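Local coordinates for protein SusD homolog (Bacteroides ovatus, PDB 4F53) that probably binds mucin O-glycans as a SusD-family outer membrane lipoprotein with a TPR-like helical fold, at residues N272-P277 against N413-W418; F361-I366 against N381-T386; T69-R74 against D82-I87; E44-Y49 against F89-S94. One frame throughout, in Å; residues are numbered along the deposited sequence. Where two conformers were deposited one is given.

Contact 1: N272-P277 against N413-W418; sequences NAYNDP and NVTVAW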
loop_
_atom_site.group_PDB
_atom_site.type_symbol
_atom_site.label_atom_id
_atom_site.label_comp_id
_atom_site.label_asym_id
_atom_site.label_seq_id
_atom_site.Cartn_x
_atom_site.Cartn_y
_atom_site.Cartn_z
ATOM N N ASN A 272 3.690 8.924 -18.507
ATOM C CA ASN A 272 3.746 9.546 -19.846
ATOM C C ASN A 272 5.044 10.336 -19.990
ATOM O O ASN A 272 5.721 10.175 -20.986
ATOM C CB ASN A 272 2.527 10.457 -20.123
ATOM C CG ASN A 272 1.293 9.669 -20.473
ATOM O OD1 ASN A 272 1.363 8.523 -20.883
ATOM N ND2 ASN A 272 0.139 10.266 -20.369
ATOM N N ALA A 273 5.439 11.129 -18.955
ATOM C CA ALA A 273 6.679 11.924 -18.982
ATOM C C ALA A 273 7.902 11.034 -19.183
ATOM O O ALA A 273 8.850 11.440 -19.851
ATOM C CB ALA A 273 6.825 12.702 -17.697
ATOM N N TYR A 274 7.879 9.819 -18.596
ATOM C CA TYR A 274 9.006 8.894 -18.703
ATOM C C TYR A 274 8.876 7.932 -19.890
ATOM O O TYR A 274 9.738 7.058 -20.025
ATOM C CB TYR A 274 9.164 8.094 -17.393
ATOM C CG TYR A 274 9.305 8.949 -16.150
ATOM C CD1 TYR A 274 9.868 10.226 -16.213
ATOM C CD2 TYR A 274 8.941 8.462 -14.903
ATOM C CE1 TYR A 274 9.961 11.029 -15.080
ATOM C CE2 TYR A 274 9.083 9.234 -13.756
ATOM C CZ TYR A 274 9.577 10.525 -13.848
ATOM O OH TYR A 274 9.732 11.274 -12.699
ATOM N N ASN A 275 7.800 8.055 -20.728
ATOM C CA ASN A 275 7.498 7.144 -21.864
ATOM C C ASN A 275 7.625 5.710 -21.367
ATOM O O ASN A 275 8.311 4.889 -21.955
ATOM C CB ASN A 275 8.417 7.404 -23.079
ATOM C CG ASN A 275 8.215 8.776 -23.681
ATOM O OD1 ASN A 275 7.127 9.106 -24.173
ATOM N ND2 ASN A 275 9.241 9.627 -23.614
ATOM N N ASP A 276 7.054 5.465 -20.182
ATOM C CA ASP A 276 7.160 4.203 -19.482
ATOM C C ASP A 276 6.480 3.047 -20.234
ATOM O O ASP A 276 5.265 3.091 -20.477
ATOM C CB ASP A 276 6.593 4.365 -18.076
ATOM C CG ASP A 276 7.154 3.406 -17.056
ATOM O OD1 ASP A 276 7.196 2.195 -17.342
ATOM O OD2 ASP A 276 7.511 3.859 -15.958
ATOM N N PRO A 277 7.253 1.985 -20.574
ATOM C CA PRO A 277 6.637 0.802 -21.222
ATOM C C PRO A 277 5.760 -0.027 -20.269
ATOM O O PRO A 277 5.077 -0.930 -20.729
ATOM C CB PRO A 277 7.836 -0.018 -21.730
ATOM C CG PRO A 277 8.959 0.393 -20.909
ATOM C CD PRO A 277 8.712 1.808 -20.397
ATOM N N ASN A 413 10.647 18.009 -10.364
ATOM C CA ASN A 413 11.616 17.940 -11.465
ATOM C C ASN A 413 12.258 16.552 -11.533
ATOM O O ASN A 413 13.217 16.359 -12.289
ATOM C CB ASN A 413 12.700 19.019 -11.323
ATOM C CG ASN A 413 12.473 20.218 -12.205
ATOM O OD1 ASN A 413 12.332 20.106 -13.433
ATOM N ND2 ASN A 413 12.442 21.396 -11.594
ATOM N N VAL A 414 11.702 15.579 -10.763
ATOM C CA VAL A 414 12.207 14.209 -10.684
ATOM C C VAL A 414 12.090 13.526 -12.062
ATOM O O VAL A 414 11.070 13.629 -12.751
ATOM C CB VAL A 414 11.535 13.364 -9.540
ATOM C CG1 VAL A 414 10.083 12.993 -9.857
ATOM C CG2 VAL A 414 12.346 12.112 -9.211
ATOM N N THR A 415 13.165 12.860 -12.457
ATOM C CA THR A 415 13.206 12.091 -13.679
ATOM C C THR A 415 13.865 10.739 -13.354
ATOM O O THR A 415 14.113 10.442 -12.178
ATOM C CB THR A 415 13.796 12.872 -14.860
ATOM O OG1 THR A 415 13.559 12.070 -16.031
ATOM C CG2 THR A 415 15.288 13.228 -14.678
ATOM N N VAL A 416 14.061 9.892 -14.384
ATOM C CA VAL A 416 14.560 8.532 -14.224
ATOM C C VAL A 416 16.088 8.470 -14.038
ATOM O O VAL A 416 16.536 7.896 -13.041
ATOM C CB VAL A 416 14.105 7.606 -15.382
ATOM C CG1 VAL A 416 14.502 6.155 -15.106
ATOM C CG2 VAL A 416 12.600 7.726 -15.617
ATOM N N ALA A 417 16.867 9.003 -15.018
ATOM C CA ALA A 417 18.340 8.932 -15.023
ATOM C C ALA A 417 18.906 9.316 -13.644
ATOM O O ALA A 417 18.654 10.420 -13.154
ATOM C CB ALA A 417 18.920 9.800 -16.128
ATOM N N TRP A 418 19.550 8.334 -12.977
ATOM C CA TRP A 418 20.153 8.486 -11.654
ATOM C C TRP A 418 21.152 9.655 -11.651
ATOM O O TRP A 418 22.126 9.627 -12.398
ATOM C CB TRP A 418 20.860 7.187 -11.248
ATOM C CG TRP A 418 21.520 7.295 -9.911
ATOM C CD1 TRP A 418 22.827 7.604 -9.660
ATOM C CD2 TRP A 418 20.880 7.185 -8.635
ATOM N NE1 TRP A 418 23.056 7.632 -8.310
ATOM C CE2 TRP A 418 21.873 7.405 -7.650
ATOM C CE3 TRP A 418 19.554 6.929 -8.223
ATOM C CZ2 TRP A 418 21.601 7.310 -6.283
ATOM C CZ3 TRP A 418 19.273 6.878 -6.863
ATOM C CH2 TRP A 418 20.295 7.053 -5.910
#
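Y274 reaches from the C-terminal end of helix 265-273 onto V414, T415 and V416, an irregular run in the loop ahead of helix 423-438. The helix closes in a Schellman motif, with N275 at positive phi just after the tyrosine. The tight part lies over the phenol: the buried V416 puts CG2 above one face, 3.6 Å from Y274 CG, in a CH-pi contact displaced from the middle of the ring. Y382 and Q433 pack around the same pair. The side nearer solvent belongs to T415, partly exposed, which meets the ring only obliquely and over a small area, CA to Y274 CE1, while its OG1 bonds to G387 O. At the far end of the ring Y274 OH donates to V414 O over 2.7 Å. A phenylalanine in place of Y274 would probably leave the V414 carbonyl without its hydroxyl donor. That donor stands 65° out of the carbonyl plane, well off the lone pairs, while V414 O itself lies near the plane of the ring.

Contact 2: F361-I366 against N381-T386; sequences FYEEGI and NYLAST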
loop_
_atom_site.group_PDB
_atom_site.type_symbol
_atom_site.label_atom_id
_atom_site.label_comp_id
_atom_site.label_asym_id
_atom_site.label_seq_id
_atom_site.Cartn_x
_atom_site.Cartn_y
_atom_site.Cartn_z
ATOM N N PHE A 361 21.153 -0.474 -6.762
ATOM C CA PHE A 361 19.873 -0.987 -6.319
ATOM C C PHE A 361 18.698 -0.255 -6.964
ATOM O O PHE A 361 17.683 -0.883 -7.234
ATOM C CB PHE A 361 19.755 -0.947 -4.805
ATOM C CG PHE A 361 20.626 -1.984 -4.139
ATOM C CD1 PHE A 361 20.496 -3.334 -4.458
ATOM C CD2 PHE A 361 21.571 -1.612 -3.190
ATOM C CE1 PHE A 361 21.310 -4.286 -3.852
ATOM C CE2 PHE A 361 22.358 -2.575 -2.555
ATOM C CZ PHE A 361 22.234 -3.901 -2.902
ATOM N N TYR A 362 18.839 1.043 -7.219
ATOM C CA TYR A 362 17.846 1.854 -7.925
ATOM C C TYR A 362 17.590 1.247 -9.326
ATOM O O TYR A 362 16.446 0.975 -9.684
ATOM C CB TYR A 362 18.368 3.299 -8.048
ATOM C CG TYR A 362 17.506 4.210 -8.888
ATOM C CD1 TYR A 362 16.303 4.713 -8.399
ATOM C CD2 TYR A 362 17.914 4.610 -10.154
ATOM C CE1 TYR A 362 15.518 5.570 -9.161
ATOM C CE2 TYR A 362 17.159 5.500 -10.904
ATOM C CZ TYR A 362 15.970 5.986 -10.401
ATOM O OH TYR A 362 15.232 6.845 -11.166
ATOM N N GLU A 363 18.672 1.004 -10.081
ATOM C CA GLU A 363 18.612 0.447 -11.428
ATOM C C GLU A 363 18.135 -1.018 -11.406
ATOM O O GLU A 363 17.336 -1.395 -12.261
ATOM C CB GLU A 363 19.948 0.602 -12.127
ATOM C CG GLU A 363 20.264 2.088 -12.293
ATOM C CD GLU A 363 21.323 2.450 -13.313
ATOM O OE1 GLU A 363 22.246 1.630 -13.533
ATOM O OE2 GLU A 363 21.248 3.576 -13.863
ATOM N N GLU A 364 18.519 -1.785 -10.371
ATOM C CA GLU A 364 18.060 -3.142 -10.161
ATOM C C GLU A 364 16.538 -3.167 -9.870
ATOM O O GLU A 364 15.851 -4.033 -10.408
ATOM C CB GLU A 364 18.869 -3.845 -9.039
ATOM C CG GLU A 364 18.499 -5.312 -8.814
ATOM C CD GLU A 364 18.597 -6.305 -9.972
ATOM O OE1 GLU A 364 19.117 -5.931 -11.046
ATOM O OE2 GLU A 364 18.161 -7.468 -9.803
ATOM N N GLY A 365 16.026 -2.208 -9.088
ATOM C CA GLY A 365 14.598 -2.112 -8.785
ATOM C C GLY A 365 13.764 -1.884 -10.039
ATOM O O GLY A 365 12.733 -2.531 -10.239
ATOM N N ILE A 366 14.231 -0.995 -10.919
ATOM C CA ILE A 366 13.593 -0.712 -12.214
ATOM C C ILE A 366 13.632 -1.976 -13.116
ATOM O O ILE A 366 12.601 -2.342 -13.667
ATOM C CB ILE A 366 14.237 0.529 -12.903
ATOM C CG1 ILE A 366 14.041 1.786 -12.011
ATOM C CG2 ILE A 366 13.678 0.734 -14.344
ATOM C CD1 ILE A 366 14.800 3.071 -12.460
ATOM N N ASN A 381 17.273 2.175 -22.196
ATOM C CA ASN A 381 16.834 3.492 -22.677
ATOM C C ASN A 381 16.000 4.164 -21.609
ATOM O O ASN A 381 16.098 5.369 -21.437
ATOM C CB ASN A 381 16.054 3.428 -24.005
ATOM C CG ASN A 381 16.846 2.898 -25.167
ATOM O OD1 ASN A 381 17.963 3.344 -25.462
ATOM N ND2 ASN A 381 16.262 1.950 -25.877
ATOM N N TYR A 382 15.190 3.397 -20.886
ATOM C CA TYR A 382 14.364 3.939 -19.812
ATOM C C TYR A 382 15.255 4.503 -18.698
ATOM O O TYR A 382 15.025 5.629 -18.257
ATOM C CB TYR A 382 13.394 2.888 -19.272
ATOM C CG TYR A 382 12.465 3.452 -18.216
ATOM C CD1 TYR A 382 11.322 4.170 -18.571
ATOM C CD2 TYR A 382 12.738 3.288 -16.853
ATOM C CE1 TYR A 382 10.475 4.706 -17.601
ATOM C CE2 TYR A 382 11.881 3.791 -15.876
ATOM C CZ TYR A 382 10.754 4.506 -16.251
ATOM O OH TYR A 382 9.926 5.038 -15.275
ATOM N N LEU A 383 16.305 3.747 -18.289
ATOM C CA LEU A 383 17.264 4.126 -17.240
ATOM C C LEU A 383 17.998 5.441 -17.553
ATOM O O LEU A 383 18.387 6.143 -16.630
ATOM C CB LEU A 383 18.285 2.997 -17.018
ATOM C CG LEU A 383 17.755 1.713 -16.319
ATOM C CD1 LEU A 383 18.817 0.608 -16.316
ATOM C CD2 LEU A 383 17.293 1.998 -14.908
ATOM N N ALA A 384 18.143 5.793 -18.830
ATOM C CA ALA A 384 18.810 7.012 -19.300
ATOM C C ALA A 384 17.825 8.176 -19.542
ATOM O O ALA A 384 18.252 9.279 -19.867
ATOM C CB ALA A 384 19.569 6.704 -20.590
ATOM N N SER A 385 16.530 7.931 -19.396
ATOM C CA SER A 385 15.444 8.892 -19.637
ATOM C C SER A 385 15.571 10.126 -18.725
ATOM O O SER A 385 15.825 9.986 -17.519
ATOM C CB SER A 385 14.078 8.212 -19.453
ATOM O OG SER A 385 12.991 9.123 -19.349
ATOM N N THR A 386 15.380 11.330 -19.313
ATOM C CA THR A 386 15.419 12.616 -18.586
ATOM C C THR A 386 14.093 13.417 -18.790
ATOM O O THR A 386 14.056 14.630 -18.583
ATOM C CB THR A 386 16.656 13.449 -18.974
ATOM O OG1 THR A 386 16.646 13.654 -20.388
ATOM C CG2 THR A 386 17.964 12.806 -18.526
HETATM O O HOH W 1 19.410 5.561 -13.964
#
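E363 OE2 has two partners: K359 NZ, a turn earlier on the same helix, in a salt bridge, and a water that donates to it over 2.7 Å. The water spends its other hydrogen on L383 O, 2.9 Å away, so the carboxylate is joined to the second segment through a bridge; the same water sits at the edge of the Y362 ring, in its plane. Next to this polar corner the contact turns apolar. L383 CD2 lies across the helix surface, 4.0 Å from E363 CG and 3.7 Å from I366 CD1, the leucine and isoleucine side chains sliding past each other in opposite directions. This is the packing of two successive helices, 358-372 and 379-383, joined by a short connection within the TPR-like fold. I366 uses both its branches. Its CG1 arm, beside the backbone N at chi1 -62°, carries CD1 to L383 and also over one face of Y362, 3.7 Å above the ring plane. Its CG2 goes chiefly to Y382, meeting CD2 of that ring at 3.7 Å with the two side chains crossing at about a right angle, and also borders L383 CD2. The Y382 ring also meets F370, and its hydroxyl is hydrogen-bonded to Q433 NE2 on helix 423-438.

Contact 3: T69-R74 against D82-I87; sequences TGWSGR and DDWKKI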
loop_
_atom_site.group_PDB
_atom_site.type_symbol
_atom_site.label_atom_id
_atom_site.label_comp_id
_atom_site.label_asym_id
_atom_site.label_seq_id
_atom_site.Cartn_x
_atom_site.Cartn_y
_atom_site.Cartn_z
ATOM N N THR A 69 -25.331 9.117 -7.025
ATOM C CA THR A 69 -25.656 9.998 -5.894
ATOM C C THR A 69 -25.792 9.205 -4.575
ATOM O O THR A 69 -26.058 9.807 -3.535
ATOM C CB THR A 69 -26.965 10.781 -6.193
ATOM O OG1 THR A 69 -27.961 9.876 -6.701
ATOM C CG2 THR A 69 -26.741 11.956 -7.151
ATOM N N GLY A 70 -25.603 7.886 -4.638
ATOM C CA GLY A 70 -25.699 6.973 -3.502
ATOM C C GLY A 70 -24.645 7.135 -2.424
ATOM O O GLY A 70 -24.918 6.837 -1.257
ATOM N N TRP A 71 -23.429 7.586 -2.785
ATOM C CA TRP A 71 -22.383 7.816 -1.787
ATOM C C TRP A 71 -22.493 9.251 -1.264
ATOM O O TRP A 71 -22.537 10.189 -2.062
ATOM C CB TRP A 71 -20.982 7.539 -2.363
ATOM C CG TRP A 71 -20.736 6.113 -2.781
ATOM C CD1 TRP A 71 -21.428 5.002 -2.385
ATOM C CD2 TRP A 71 -19.640 5.639 -3.589
ATOM N NE1 TRP A 71 -20.867 3.871 -2.939
ATOM C CE2 TRP A 71 -19.766 4.232 -3.682
ATOM C CE3 TRP A 71 -18.599 6.270 -4.278
ATOM C CZ2 TRP A 71 -18.881 3.454 -4.429
ATOM C CZ3 TRP A 71 -17.714 5.498 -5.010
ATOM C CH2 TRP A 71 -17.858 4.110 -5.088
ATOM N N SER A 72 -22.602 9.419 0.070
ATOM C CA SER A 72 -22.711 10.736 0.714
ATOM C C SER A 72 -21.343 11.456 0.668
ATOM O O SER A 72 -21.270 12.683 0.552
ATOM C CB SER A 72 -23.192 10.584 2.154
ATOM O OG SER A 72 -22.244 9.869 2.937
ATOM N N GLY A 73 -20.278 10.669 0.739
ATOM C CA GLY A 73 -18.903 11.142 0.690
ATOM C C GLY A 73 -17.963 9.982 0.505
ATOM O O GLY A 73 -18.407 8.829 0.428
ATOM N N ARG A 74 -16.659 10.276 0.402
ATOM C CA ARG A 74 -15.636 9.249 0.183
ATOM C C ARG A 74 -14.385 9.531 1.008
ATOM O O ARG A 74 -14.209 10.643 1.499
ATOM C CB ARG A 74 -15.251 9.180 -1.321
ATOM C CG ARG A 74 -16.412 8.997 -2.312
ATOM C CD ARG A 74 -15.951 8.560 -3.704
ATOM N NE ARG A 74 -14.818 9.337 -4.216
ATOM C CZ ARG A 74 -14.902 10.553 -4.747
ATOM N NH1 ARG A 74 -16.074 11.167 -4.837
ATOM N NH2 ARG A 74 -13.816 11.165 -5.193
ATOM N N ASP A 82 -19.920 7.272 8.444
ATOM C CA ASP A 82 -19.571 6.525 9.647
ATOM C C ASP A 82 -19.361 5.025 9.316
ATOM O O ASP A 82 -18.414 4.434 9.825
ATOM C CB ASP A 82 -20.639 6.725 10.737
ATOM C CG ASP A 82 -20.459 7.985 11.588
ATOM O OD1 ASP A 82 -19.330 8.550 11.604
ATOM O OD2 ASP A 82 -21.421 8.367 12.296
ATOM N N ASP A 83 -20.171 4.453 8.392
ATOM C CA ASP A 83 -20.049 3.056 7.947
ATOM C C ASP A 83 -18.726 2.793 7.238
ATOM O O ASP A 83 -18.129 1.743 7.462
ATOM C CB ASP A 83 -21.213 2.648 7.021
ATOM C CG ASP A 83 -22.605 2.772 7.632
ATOM O OD1 ASP A 83 -22.727 2.655 8.881
ATOM O OD2 ASP A 83 -23.576 2.966 6.858
ATOM N N TRP A 84 -18.266 3.728 6.388
ATOM C CA TRP A 84 -16.982 3.599 5.682
ATOM C C TRP A 84 -15.804 3.729 6.648
ATOM O O TRP A 84 -14.747 3.141 6.416
ATOM C CB TRP A 84 -16.846 4.665 4.584
ATOM C CG TRP A 84 -17.628 4.404 3.321
ATOM C CD1 TRP A 84 -18.865 3.832 3.210
ATOM C CD2 TRP A 84 -17.242 4.790 1.990
ATOM N NE1 TRP A 84 -19.263 3.817 1.895
ATOM C CE2 TRP A 84 -18.295 4.412 1.125
ATOM C CE3 TRP A 84 -16.125 5.458 1.451
ATOM C CZ2 TRP A 84 -18.251 4.655 -0.251
ATOM C CZ3 TRP A 84 -16.083 5.689 0.092
ATOM C CH2 TRP A 84 -17.146 5.306 -0.742
ATOM N N LYS A 85 -15.966 4.527 7.708
ATOM C CA LYS A 85 -14.912 4.742 8.696
ATOM C C LYS A 85 -14.735 3.519 9.622
ATOM O O LYS A 85 -13.675 3.359 10.222
ATOM C CB LYS A 85 -15.193 6.008 9.506
ATOM C CG LYS A 85 -14.960 7.257 8.671
ATOM C CD LYS A 85 -14.916 8.521 9.487
ATOM C CE LYS A 85 -16.253 9.177 9.613
ATOM N NZ LYS A 85 -16.147 10.431 10.388
ATOM N N LYS A 86 -15.739 2.632 9.682
ATOM C CA LYS A 86 -15.684 1.439 10.526
ATOM C C LYS A 86 -14.892 0.282 9.862
ATOM O O LYS A 86 -14.146 -0.426 10.540
ATOM C CB LYS A 86 -17.120 0.998 10.858
ATOM C CG LYS A 86 -17.246 -0.017 11.964
ATOM C CD LYS A 86 -18.702 -0.187 12.381
ATOM C CE LYS A 86 -18.910 -1.216 13.478
ATOM N NZ LYS A 86 -18.845 -2.615 12.969
ATOM N N ILE A 87 -15.061 0.103 8.551
ATOM C CA ILE A 87 -14.514 -1.008 7.786
ATOM C C ILE A 87 -12.969 -1.150 7.878
ATOM O O ILE A 87 -12.565 -2.282 8.162
ATOM C CB ILE A 87 -15.039 -0.973 6.313
ATOM C CG1 ILE A 87 -16.575 -1.097 6.333
ATOM C CG2 ILE A 87 -14.416 -2.114 5.439
ATOM C CD1 ILE A 87 -17.266 -0.607 5.103
#
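The indole of W84 drives its benzo edge into one face of W71, while G73 O lies over a face of W84 itself, 3.9 Å above the plane and toward the rim. The two tryptophans form a T-shaped pair, planes at 77°, and W84 CZ2 is 3.7 Å from W71 CD2. That CZ2 atom stands at nearly equal distance from all five atoms of the pyrrole ring of W71. R74 completes the fit from its backbone: its CA comes obliquely to W84 CZ3 at 3.6 Å, and its aliphatic CB and CG run alongside. The guanidinium then bends away to D64, I309 and Q311. Y49 of helix 44-58 meets the W84 ring edge-to-face, and Y75, next along the loop from R74, meets it too, so that the loop, the first turn of helix 82-106 and helix 44-58 come together at the W84 indole. With a leucine at W71, the broad face would be gone and the W84 edge would likely lose its aromatic seat, leaving the 69-74 loop less firmly placed. Across the segments the contact is probably held mainly by dispersion and by the W84 C-H edge against the W71 pi face.

Contact 4: E44-Y49 against F89-S94; sequences ENFSQY and FNDFYS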
loop_
_atom_site.group_PDB
_atom_site.type_symbol
_atom_site.label_atom_id
_atom_site.label_comp_id
_atom_site.label_asym_id
_atom_site.label_seq_id
_atom_site.Cartn_x
_atom_site.Cartn_y
_atom_site.Cartn_z
ATOM N N GLU A 44 -14.241 -8.807 -2.473
ATOM C CA GLU A 44 -14.529 -7.588 -3.226
ATOM C C GLU A 44 -15.179 -6.489 -2.395
ATOM O O GLU A 44 -14.820 -5.342 -2.605
ATOM C CB GLU A 44 -15.354 -7.872 -4.502
ATOM C CG GLU A 44 -16.721 -8.488 -4.248
ATOM C CD GLU A 44 -17.560 -8.770 -5.478
ATOM O OE1 GLU A 44 -17.018 -9.323 -6.463
ATOM O OE2 GLU A 44 -18.776 -8.488 -5.437
ATOM N N ASN A 45 -16.077 -6.822 -1.452
ATOM C CA ASN A 45 -16.757 -5.822 -0.631
ATOM C C ASN A 45 -15.902 -5.402 0.577
ATOM O O ASN A 45 -16.353 -4.593 1.388
ATOM C CB ASN A 45 -18.160 -6.304 -0.189
ATOM C CG ASN A 45 -18.209 -7.664 0.466
ATOM O OD1 ASN A 45 -17.816 -8.681 -0.118
ATOM N ND2 ASN A 45 -18.792 -7.727 1.651
ATOM N N PHE A 46 -14.682 -5.933 0.712
ATOM C CA PHE A 46 -13.788 -5.541 1.791
ATOM C C PHE A 46 -12.636 -4.799 1.143
ATOM O O PHE A 46 -12.335 -3.667 1.521
ATOM C CB PHE A 46 -13.316 -6.735 2.638
ATOM C CG PHE A 46 -12.361 -6.380 3.765
ATOM C CD1 PHE A 46 -12.607 -5.283 4.596
ATOM C CD2 PHE A 46 -11.261 -7.185 4.044
ATOM C CE1 PHE A 46 -11.734 -4.964 5.635
ATOM C CE2 PHE A 46 -10.407 -6.875 5.097
ATOM C CZ PHE A 46 -10.650 -5.765 5.881
ATOM N N SER A 47 -12.065 -5.413 0.096
ATOM C CA SER A 47 -10.996 -4.889 -0.763
ATOM C C SER A 47 -11.365 -3.505 -1.300
ATOM O O SER A 47 -10.513 -2.617 -1.318
ATOM C CB SER A 47 -10.749 -5.845 -1.940
ATOM O OG SER A 47 -9.681 -5.373 -2.739
ATOM N N GLN A 48 -12.619 -3.333 -1.756
ATOM C CA GLN A 48 -13.100 -2.067 -2.325
ATOM C C GLN A 48 -12.885 -0.912 -1.367
ATOM O O GLN A 48 -12.456 0.147 -1.799
ATOM C CB GLN A 48 -14.580 -2.133 -2.725
ATOM C CG GLN A 48 -14.917 -0.972 -3.637
ATOM C CD GLN A 48 -16.292 -0.970 -4.200
ATOM O OE1 GLN A 48 -17.232 -1.554 -3.662
ATOM N NE2 GLN A 48 -16.420 -0.265 -5.296
ATOM N N TYR A 49 -13.135 -1.118 -0.073
ATOM C CA TYR A 49 -12.921 -0.067 0.895
ATOM C C TYR A 49 -11.455 0.132 1.213
ATOM O O TYR A 49 -10.945 1.230 1.034
ATOM C CB TYR A 49 -13.693 -0.335 2.192
ATOM C CG TYR A 49 -15.184 -0.375 1.970
ATOM C CD1 TYR A 49 -15.940 0.796 1.959
ATOM C CD2 TYR A 49 -15.840 -1.580 1.736
ATOM C CE1 TYR A 49 -17.317 0.770 1.714
ATOM C CE2 TYR A 49 -17.213 -1.619 1.486
ATOM C CZ TYR A 49 -17.949 -0.443 1.498
ATOM O OH TYR A 49 -19.299 -0.474 1.251
ATOM N N PHE A 89 -10.932 -0.646 10.197
ATOM C CA PHE A 89 -10.507 -0.934 11.559
ATOM C C PHE A 89 -11.130 -2.252 12.012
ATOM O O PHE A 89 -10.444 -3.275 12.010
ATOM C CB PHE A 89 -10.864 0.229 12.512
ATOM C CG PHE A 89 -10.190 0.203 13.872
ATOM C CD1 PHE A 89 -8.808 0.049 13.984
ATOM C CD2 PHE A 89 -10.926 0.384 15.034
ATOM C CE1 PHE A 89 -8.188 0.037 15.241
ATOM C CE2 PHE A 89 -10.301 0.389 16.285
ATOM C CZ PHE A 89 -8.938 0.216 16.382
ATOM N N ASN A 90 -12.436 -2.234 12.302
ATOM C CA ASN A 90 -13.241 -3.342 12.816
ATOM C C ASN A 90 -13.225 -4.585 11.951
ATOM O O ASN A 90 -13.135 -5.673 12.506
ATOM C CB ASN A 90 -14.706 -2.916 13.037
ATOM C CG ASN A 90 -14.891 -1.968 14.199
ATOM O OD1 ASN A 90 -14.517 -0.794 14.144
ATOM N ND2 ASN A 90 -15.477 -2.458 15.285
ATOM N N ASP A 91 -13.332 -4.448 10.614
ATOM C CA ASP A 91 -13.398 -5.607 9.735
ATOM C C ASP A 91 -12.095 -6.394 9.697
ATOM O O ASP A 91 -12.164 -7.607 9.559
ATOM C CB ASP A 91 -13.869 -5.227 8.326
ATOM C CG ASP A 91 -15.354 -4.903 8.215
ATOM O OD1 ASP A 91 -15.958 -4.473 9.238
ATOM O OD2 ASP A 91 -15.912 -5.075 7.115
ATOM N N PHE A 92 -10.928 -5.768 9.902
ATOM C CA PHE A 92 -9.684 -6.544 9.982
ATOM C C PHE A 92 -9.664 -7.428 11.230
ATOM O O PHE A 92 -9.263 -8.585 11.130
ATOM C CB PHE A 92 -8.442 -5.661 9.955
ATOM C CG PHE A 92 -8.000 -5.294 8.562
ATOM C CD1 PHE A 92 -7.458 -6.253 7.707
ATOM C CD2 PHE A 92 -8.102 -3.988 8.108
ATOM C CE1 PHE A 92 -7.040 -5.910 6.421
ATOM C CE2 PHE A 92 -7.666 -3.644 6.831
ATOM C CZ PHE A 92 -7.150 -4.607 5.995
ATOM N N TYR A 93 -10.155 -6.911 12.375
ATOM C CA TYR A 93 -10.205 -7.661 13.639
ATOM C C TYR A 93 -11.220 -8.812 13.567
ATOM O O TYR A 93 -10.878 -9.916 13.977
ATOM C CB TYR A 93 -10.499 -6.733 14.838
ATOM C CG TYR A 93 -9.287 -5.915 15.242
ATOM C CD1 TYR A 93 -8.919 -4.773 14.527
ATOM C CD2 TYR A 93 -8.482 -6.308 16.310
ATOM C CE1 TYR A 93 -7.795 -4.032 14.881
ATOM C CE2 TYR A 93 -7.355 -5.571 16.670
ATOM C CZ TYR A 93 -7.025 -4.429 15.963
ATOM O OH TYR A 93 -5.909 -3.721 16.302
ATOM N N SER A 94 -12.435 -8.571 13.008
ATOM C CA SER A 94 -13.518 -9.566 12.844
ATOM C C SER A 94 -13.120 -10.705 11.918
ATOM O O SER A 94 -13.507 -11.861 12.124
ATOM C CB SER A 94 -14.767 -8.912 12.251
ATOM O OG SER A 94 -15.192 -7.792 13.005
HETATM O O HOH W 2 -16.366 -5.661 4.467
#
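The first turns of helix 44-58 face the first half of helix 82-106, which is kinked around F89 and F92, and the backbones come nearest at F46 and D91, CA to CA 8.0 Å. With its CG anti to the backbone N (chi1 179°), F46 points across the gap and sets CZ over the centre of the F92 ring, 3.7 Å from F92 CE1. The planes stand at 67°, a T-shaped stack in which F46 gives the edge and F92 the face. The D91 side chain slides past in the opposite direction, and its CB presses close, 3.4 Å from F46 CE1. Its carboxylate takes a different route: D91 OD2 accepts from a water at 2.7 Å, and that water donates more distantly to N45 O. K95 makes a cation-pi contact with F46, and V123 and V127 of helix 110-131 also pack on F92. This is edge-to-face aromatic packing between two helices in the TPR-like helical fold of a SusD-family protein, with the partly exposed D91 carboxylate at its side.

The four contacts fall into two pairs on the chain. Contacts 1 and 2, centres 9 Å apart, share one corner: Y362 OH of contact 2 bonds to V416 O of contact 1, and Y382 packs against both Y274 and V416. Contacts 3 and 4, centres 13 Å apart, both use helix 82-106, and I87 and Y49 bridge them by side-chain packing. Contact 4 lies deepest, its centre about 15 Å from the chain's centre against 21 to 22 Å for the others, and across that centre from contacts 1 and 2. Contacts 1, 3 and 4 are buried; contact 2, only partly so, has the glutamate-water bridge beside aliphatic packing. Edge-to-face aromatics dominate contacts 3 and 4, and a direct hydroxyl bond fixes contact 1.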